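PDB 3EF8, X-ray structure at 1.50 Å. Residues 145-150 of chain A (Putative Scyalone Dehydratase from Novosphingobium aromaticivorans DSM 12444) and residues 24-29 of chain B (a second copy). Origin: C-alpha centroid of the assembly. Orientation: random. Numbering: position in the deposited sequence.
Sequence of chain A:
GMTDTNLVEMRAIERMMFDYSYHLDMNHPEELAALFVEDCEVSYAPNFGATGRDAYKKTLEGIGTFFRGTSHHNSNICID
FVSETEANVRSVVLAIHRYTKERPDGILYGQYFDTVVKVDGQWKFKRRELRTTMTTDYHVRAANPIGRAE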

# COMPACT_ATOMS: atom_id res chain seq x y z
N PRO A 145 -7.08 -14.91 -14.92
CA PRO A 145 -6.13 -15.41 -13.93
C PRO A 145 -4.83 -14.62 -13.99
O PRO A 145 -4.52 -13.98 -14.97
CB PRO A 145 -5.87 -16.84 -14.37
CG PRO A 145 -6.28 -16.90 -15.80
CD PRO A 145 -7.33 -15.87 -16.02
N ILE A 146 -4.07 -14.68 -12.88
CA ILE A 146 -2.76 -14.03 -12.88
C ILE A 146 -1.72 -14.80 -13.66
O ILE A 146 -0.72 -14.26 -14.09
CB ILE A 146 -2.25 -13.70 -11.48
CG1 ILE A 146 -2.00 -14.94 -10.64
CG2 ILE A 146 -3.23 -12.74 -10.78
CD1 ILE A 146 -1.19 -14.69 -9.36
N GLY A 147 -1.97 -16.09 -13.86
CA GLY A 147 -1.03 -16.95 -14.57
C GLY A 147 0.01 -17.58 -13.65
O GLY A 147 1.16 -17.81 -14.06
N ARG A 148 -0.38 -17.86 -12.43
CA ARG A 148 0.50 -18.46 -11.41
C ARG A 148 1.06 -19.80 -11.90
O ARG A 148 0.30 -20.64 -12.38
CB ARG A 148 -0.24 -18.66 -10.10
CG ARG A 148 0.62 -19.12 -8.93
CD ARG A 148 -0.17 -19.09 -7.66
NE ARG A 148 0.61 -19.28 -6.47
CZ ARG A 148 0.74 -20.40 -5.79
NH1 ARG A 148 0.19 -21.52 -6.25
NH2 ARG A 148 1.43 -20.43 -4.68
N ALA A 149 2.35 -20.01 -11.74
CA ALA A 149 3.00 -21.27 -12.18
C ALA A 149 2.53 -22.37 -11.27
O ALA A 149 2.34 -22.18 -10.09
CB ALA A 149 4.52 -21.14 -12.16
N GLU A 150 2.31 -23.54 -11.87
CA GLU A 150 1.85 -24.72 -11.13
C GLU A 150 3.06 -25.60 -10.82
O GLU A 150 4.13 -25.10 -10.44
CB GLU A 150 0.80 -25.50 -11.94
N LEU B 24 6.80 -13.95 -6.36
CA LEU B 24 6.41 -14.79 -5.25
C LEU B 24 4.93 -15.20 -5.44
O LEU B 24 4.59 -16.38 -5.35
CB LEU B 24 6.61 -14.03 -3.92
CG LEU B 24 6.21 -14.79 -2.67
CD1 LEU B 24 6.88 -16.20 -2.56
CD2 LEU B 24 6.53 -13.93 -1.42
N ASP B 25 4.06 -14.21 -5.71
CA ASP B 25 2.65 -14.50 -5.91
C ASP B 25 2.44 -15.35 -7.17
O ASP B 25 1.46 -16.11 -7.28
CB ASP B 25 1.86 -13.23 -6.00
CG ASP B 25 1.71 -12.50 -4.65
OD1 ASP B 25 1.97 -13.11 -3.60
OD2 ASP B 25 1.40 -11.27 -4.67
N MSE B 26 3.38 -15.26 -8.11
CA MSE B 26 3.33 -16.04 -9.37
C MSE B 26 3.97 -17.42 -9.24
O MSE B 26 3.94 -18.21 -10.18
CB MSE B 26 4.01 -15.30 -10.48
CG MSE B 26 3.34 -14.03 -10.85
SE MSE B 26 1.65 -14.36 -11.82
CE MSE B 26 2.48 -14.99 -13.47
N ASN B 27 4.54 -17.73 -8.10
CA ASN B 27 5.30 -19.00 -7.89
C ASN B 27 6.46 -19.15 -8.89
O ASN B 27 6.54 -20.15 -9.64
CB ASN B 27 4.36 -20.20 -7.96
CG ASN B 27 5.05 -21.47 -7.56
OD1 ASN B 27 6.07 -21.42 -6.90
ND2 ASN B 27 4.51 -22.60 -8.00
N HIS B 28 7.34 -18.14 -8.91
CA HIS B 28 8.50 -18.13 -9.78
C HIS B 28 9.78 -18.14 -8.92
O HIS B 28 10.46 -17.12 -8.83
CB HIS B 28 8.55 -16.89 -10.68
CG HIS B 28 7.43 -16.77 -11.67
ND1 HIS B 28 7.13 -15.58 -12.29
CD2 HIS B 28 6.58 -17.69 -12.19
CE1 HIS B 28 6.13 -15.77 -13.13
NE2 HIS B 28 5.79 -17.05 -13.11
N PRO B 29 10.12 -19.29 -8.33
CA PRO B 29 11.27 -19.32 -7.39
C PRO B 29 12.63 -18.96 -7.99
O PRO B 29 13.48 -18.38 -7.30
CB PRO B 29 11.26 -20.74 -6.83
CG PRO B 29 10.42 -21.52 -7.79
CD PRO B 29 9.44 -20.59 -8.40
O HOH W 1 3.75 -18.35 -14.56
O HOH W 2 2.30 -17.65 -4.45

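The end of a helix leaves carbonyl groups without partners in the next turn, and a neighbouring chain in extended form can use them. Here the chain B helix closes in a Schellman motif: Asn B27 takes positive phi (58°), and its N bonds back to Leu B24 O at 3.1 Å. Against this turn lies an irregular segment of chain A, extended at Arg A148 and Ala A149, where Ala A149 N donates to Met B26 O at 2.9 Å in a nearly straight bond (167°). Just before Arg A148, Gly A147 has phi/psi of 89/32, angles at which a CB would jam against the preceding carbonyl.

The CA-to-CB bond of Asn B27 points toward chain A, and its ND2 donates to Ala A149 O at 3.0 Å, so both polar backbone atoms of Ala A149 are satisfied by adjacent residues. Arg A148 reaches along the turn with its first three chi angles all t; NE makes a weak bond to Asp B25 O (3.4 Å, 129°), while water 2 links NH2 to Leu B24 O. Selenomethionine Met B26 starts away from chain A, but its all-m side chain curls back, bringing SE within 3.8 Å of Ile A146 CD1. Water 1 bridges Gly A147 O and His B28 NE2.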